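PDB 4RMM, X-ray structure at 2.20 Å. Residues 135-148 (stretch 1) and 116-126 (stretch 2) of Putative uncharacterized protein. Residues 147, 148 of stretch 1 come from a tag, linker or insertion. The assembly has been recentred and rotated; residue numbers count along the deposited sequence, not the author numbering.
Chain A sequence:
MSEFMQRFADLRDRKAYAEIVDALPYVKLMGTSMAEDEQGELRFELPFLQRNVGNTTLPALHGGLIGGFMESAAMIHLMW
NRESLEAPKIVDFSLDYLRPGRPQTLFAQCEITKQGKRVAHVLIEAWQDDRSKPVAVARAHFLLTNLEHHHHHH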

# COMPACT_ATOMS: atom_id res chain seq x y z
N VAL A 135 -12.94 5.41 8.03
CA VAL A 135 -11.83 6.29 7.73
C VAL A 135 -11.46 6.08 6.25
O VAL A 135 -11.09 7.02 5.54
CB VAL A 135 -10.63 5.96 8.63
CG1 VAL A 135 -9.36 6.53 8.05
CG2 VAL A 135 -10.87 6.53 10.03
N ALA A 136 -11.60 4.84 5.80
CA ALA A 136 -11.30 4.46 4.42
C ALA A 136 -11.95 3.12 4.06
O ALA A 136 -12.16 2.26 4.92
CB ALA A 136 -9.79 4.36 4.24
N VAL A 137 -12.30 2.96 2.80
CA VAL A 137 -12.88 1.70 2.32
C VAL A 137 -12.07 1.28 1.09
O VAL A 137 -11.76 2.10 0.23
CB VAL A 137 -14.37 1.84 1.94
CG1 VAL A 137 -15.21 2.23 3.19
CG2 VAL A 137 -14.53 2.87 0.85
N ALA A 138 -11.71 0.00 1.02
CA ALA A 138 -10.94 -0.48 -0.12
C ALA A 138 -11.64 -1.65 -0.76
O ALA A 138 -12.60 -2.21 -0.21
CB ALA A 138 -9.54 -0.89 0.31
N ARG A 139 -11.16 -2.02 -1.94
CA ARG A 139 -11.68 -3.14 -2.71
C ARG A 139 -10.54 -3.76 -3.51
O ARG A 139 -9.70 -3.05 -4.07
CB ARG A 139 -12.82 -2.68 -3.62
CG ARG A 139 -14.00 -2.11 -2.82
CD ARG A 139 -15.32 -2.08 -3.59
NE ARG A 139 -16.38 -1.39 -2.84
CZ ARG A 139 -16.35 -0.09 -2.55
NH1 ARG A 139 -15.33 0.66 -2.94
NH2 ARG A 139 -17.35 0.47 -1.87
N ALA A 140 -10.52 -5.09 -3.55
CA ALA A 140 -9.48 -5.82 -4.25
C ALA A 140 -10.01 -7.08 -4.94
O ALA A 140 -10.93 -7.72 -4.45
CB ALA A 140 -8.39 -6.19 -3.27
N HIS A 141 -9.42 -7.41 -6.09
CA HIS A 141 -9.79 -8.59 -6.86
C HIS A 141 -8.59 -9.50 -6.90
O HIS A 141 -7.48 -9.06 -7.15
CB HIS A 141 -10.17 -8.23 -8.30
CG HIS A 141 -11.42 -7.42 -8.42
ND1 HIS A 141 -11.48 -6.22 -9.10
CD2 HIS A 141 -12.67 -7.63 -7.93
CE1 HIS A 141 -12.70 -5.73 -9.03
NE2 HIS A 141 -13.44 -6.57 -8.32
N PHE A 142 -8.83 -10.78 -6.64
CA PHE A 142 -7.76 -11.75 -6.67
C PHE A 142 -8.09 -12.90 -7.59
O PHE A 142 -9.25 -13.24 -7.80
CB PHE A 142 -7.49 -12.32 -5.27
CG PHE A 142 -6.93 -11.33 -4.30
CD1 PHE A 142 -7.76 -10.39 -3.69
CD2 PHE A 142 -5.57 -11.34 -3.97
CE1 PHE A 142 -7.26 -9.49 -2.76
CE2 PHE A 142 -5.05 -10.44 -3.04
CZ PHE A 142 -5.90 -9.51 -2.43
N LEU A 143 -7.05 -13.49 -8.15
CA LEU A 143 -7.20 -14.62 -9.04
C LEU A 143 -6.76 -15.83 -8.23
O LEU A 143 -5.67 -15.85 -7.68
CB LEU A 143 -6.31 -14.44 -10.26
CG LEU A 143 -6.49 -15.51 -11.32
CD1 LEU A 143 -7.84 -15.33 -12.00
CD2 LEU A 143 -5.35 -15.43 -12.32
N LEU A 144 -7.61 -16.85 -8.16
CA LEU A 144 -7.28 -18.03 -7.39
C LEU A 144 -7.08 -19.27 -8.21
O LEU A 144 -7.51 -19.37 -9.34
CB LEU A 144 -8.38 -18.30 -6.39
CG LEU A 144 -8.83 -17.08 -5.61
CD1 LEU A 144 -10.25 -17.28 -5.15
CD2 LEU A 144 -7.89 -16.84 -4.45
N THR A 145 -6.41 -20.25 -7.60
CA THR A 145 -6.18 -21.52 -8.25
C THR A 145 -6.86 -22.52 -7.35
O THR A 145 -6.23 -23.42 -6.80
CB THR A 145 -4.69 -21.86 -8.35
OG1 THR A 145 -4.21 -22.32 -7.08
CG2 THR A 145 -3.91 -20.63 -8.76
N ASN A 146 -8.16 -22.35 -7.16
CA ASN A 146 -8.85 -23.27 -6.31
C ASN A 146 -8.82 -24.64 -6.99
O ASN A 146 -9.19 -24.80 -8.15
CB ASN A 146 -10.30 -22.81 -6.06
N LEU A 147 -8.29 -25.60 -6.24
CA LEU A 147 -8.18 -26.97 -6.70
C LEU A 147 -9.54 -27.61 -6.39
O LEU A 147 -9.62 -28.70 -5.84
CB LEU A 147 -7.04 -27.68 -5.95
CG LEU A 147 -6.95 -29.22 -5.91
CD1 LEU A 147 -7.87 -29.89 -6.91
CD2 LEU A 147 -5.54 -29.62 -6.22
N GLU A 148 -10.61 -26.93 -6.76
CA GLU A 148 -11.93 -27.47 -6.47
C GLU A 148 -12.79 -27.57 -7.74
O GLU A 148 -14.03 -27.47 -7.62
CB GLU A 148 -12.60 -26.59 -5.42
CG GLU A 148 -11.63 -26.03 -4.37
CD GLU A 148 -11.15 -27.10 -3.42
OE1 GLU A 148 -10.40 -26.80 -2.46
OE2 GLU A 148 -11.55 -28.26 -3.65
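Stretch 2, residues 116-126: GKRVAHVLIEA

Stretch 2 lies beside stretch 1 as a neighbouring antiparallel β-strand, and the apolar centre of the contact is the buried face that carries A136, A138, A140 and F142 from one strand and A120, V122, I124 and A126 from the other. Small and large side chains meet here. I124, with chi1 in m and chi2 in p, brings its CD1 to 3.9 Å from CB of A138, whose single methyl leaves space for the longer chain. Further along, CG2 of V122 lies 4.2 Å from CD1 of F142, an oblique approach to the ring. Past the end of the strand, L144 places CD1 3.6 Å from CB of A120, so a large leucine again packs on an alanine.

The backbones that carry these side chains are extended throughout. Strand 119-126 runs at 164° to strand 136-143, nearly antiparallel, with the axes 4.6 Å apart at closest approach. A136 pairs with A126, A138 with I124, A140 with V122 and F142 with A120, each a hydrogen-bonded pair. In the middle, V122 N donates to A140 O at 2.8 Å and A140 N returns a bond to V122 O at 2.9 Å; I124 N to A138 O (3.0 Å) and A138 N to I124 O (2.7 Å) repeat the pattern. The alternating pairs, V137 with E125, R139 with L123, H141 with H121 and L143 with V119, bring their CA atoms to 4.5–4.6 Å and direct CA-H groups at carbonyls, as in R139 CA to V122 O at 3.3 Å.

Side chains of these alternating pairs occupy the other, more exposed face, which suits a mixture of polar and apolar groups. L123 lays CD1 over one face of the R139 guanidinium, 3.6 Å from R139 NE; the flat group can thus cover a leucine methyl while remaining open to solvent. Next to it, the edge of the H141 ring meets the face of H121, with centroids 3.9 Å apart and planes at 65°; H141 NE2 comes within 3.0 Å of H121 CE1.

The polar edge lies where stretch 2 enters its strand. L144 N donates to R118 O at 2.5 Å, extending the ladder beyond the last bridge. The R118 side chain, m at chi1, chi2 and chi3, curls back so that NE donates to L144 O at 2.7 Å, with a weak second bond from NH2 to L144 O at 3.2 Å. Arginine suits this exposed margin because its long chain can reach the L144 carbonyl, which the backbone N of R118 is too far away to bond.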

# COMPACT_ATOMS: atom_id res chain seq x y z
N GLY A 116 -16.45 -16.50 -7.39
CA GLY A 116 -16.56 -17.48 -8.45
C GLY A 116 -15.51 -18.56 -8.27
O GLY A 116 -14.88 -18.66 -7.22
N LYS A 117 -15.31 -19.36 -9.30
CA LYS A 117 -14.34 -20.43 -9.18
C LYS A 117 -12.89 -19.96 -9.21
O LYS A 117 -12.03 -20.56 -8.58
CB LYS A 117 -14.58 -21.45 -10.32
CG LYS A 117 -13.48 -22.48 -10.49
CD LYS A 117 -14.00 -23.88 -10.19
CE LYS A 117 -13.64 -24.84 -11.31
NZ LYS A 117 -12.18 -24.86 -11.52
N ARG A 118 -12.63 -18.86 -9.90
CA ARG A 118 -11.24 -18.43 -10.06
C ARG A 118 -10.93 -17.04 -9.58
O ARG A 118 -9.77 -16.67 -9.46
CB ARG A 118 -10.91 -18.52 -11.58
CG ARG A 118 -11.06 -19.90 -12.21
CD ARG A 118 -10.12 -20.90 -11.58
NE ARG A 118 -8.75 -20.41 -11.51
CZ ARG A 118 -7.84 -20.55 -12.48
NH1 ARG A 118 -8.15 -21.17 -13.60
NH2 ARG A 118 -6.63 -20.07 -12.32
N VAL A 119 -11.98 -16.29 -9.26
CA VAL A 119 -11.83 -14.90 -8.85
C VAL A 119 -12.58 -14.58 -7.58
O VAL A 119 -13.75 -14.91 -7.45
CB VAL A 119 -12.43 -13.98 -9.92
CG1 VAL A 119 -11.92 -12.57 -9.73
CG2 VAL A 119 -12.12 -14.51 -11.31
N ALA A 120 -11.91 -13.91 -6.65
CA ALA A 120 -12.52 -13.52 -5.40
C ALA A 120 -12.47 -12.00 -5.33
O ALA A 120 -11.47 -11.40 -5.69
CB ALA A 120 -11.75 -14.13 -4.23
N HIS A 121 -13.58 -11.40 -4.88
CA HIS A 121 -13.70 -9.95 -4.75
C HIS A 121 -13.80 -9.64 -3.27
O HIS A 121 -14.70 -10.13 -2.59
CB HIS A 121 -14.94 -9.46 -5.49
CG HIS A 121 -15.02 -7.96 -5.63
ND1 HIS A 121 -15.87 -7.34 -6.52
CD2 HIS A 121 -14.36 -6.97 -4.98
CE1 HIS A 121 -15.73 -6.03 -6.42
NE2 HIS A 121 -14.82 -5.78 -5.49
N VAL A 122 -12.87 -8.83 -2.78
CA VAL A 122 -12.78 -8.48 -1.37
C VAL A 122 -13.08 -7.00 -1.08
O VAL A 122 -12.67 -6.12 -1.84
CB VAL A 122 -11.35 -8.79 -0.84
CG1 VAL A 122 -11.22 -8.45 0.64
CG2 VAL A 122 -11.01 -10.24 -1.08
N LEU A 123 -13.79 -6.74 0.01
CA LEU A 123 -14.10 -5.37 0.45
C LEU A 123 -13.49 -5.22 1.83
O LEU A 123 -13.66 -6.08 2.70
CB LEU A 123 -15.62 -5.14 0.51
CG LEU A 123 -16.18 -3.94 1.31
CD1 LEU A 123 -15.96 -2.61 0.57
CD2 LEU A 123 -17.67 -4.16 1.54
N ILE A 124 -12.73 -4.15 2.02
CA ILE A 124 -12.06 -3.85 3.27
C ILE A 124 -12.57 -2.51 3.77
O ILE A 124 -12.62 -1.53 3.03
CB ILE A 124 -10.53 -3.73 3.08
CG1 ILE A 124 -10.00 -4.89 2.24
CG2 ILE A 124 -9.82 -3.70 4.44
CD1 ILE A 124 -10.16 -4.69 0.75
N GLU A 125 -12.96 -2.47 5.04
CA GLU A 125 -13.43 -1.24 5.65
C GLU A 125 -12.52 -0.93 6.82
O GLU A 125 -12.20 -1.81 7.62
CB GLU A 125 -14.85 -1.41 6.16
CG GLU A 125 -15.84 -1.73 5.08
CD GLU A 125 -17.08 -2.38 5.65
OE1 GLU A 125 -17.92 -1.66 6.22
OE2 GLU A 125 -17.20 -3.62 5.53
N ALA A 126 -12.11 0.32 6.92
CA ALA A 126 -11.26 0.72 8.02
C ALA A 126 -12.00 1.81 8.76
O ALA A 126 -12.43 2.80 8.18
CB ALA A 126 -9.93 1.23 7.50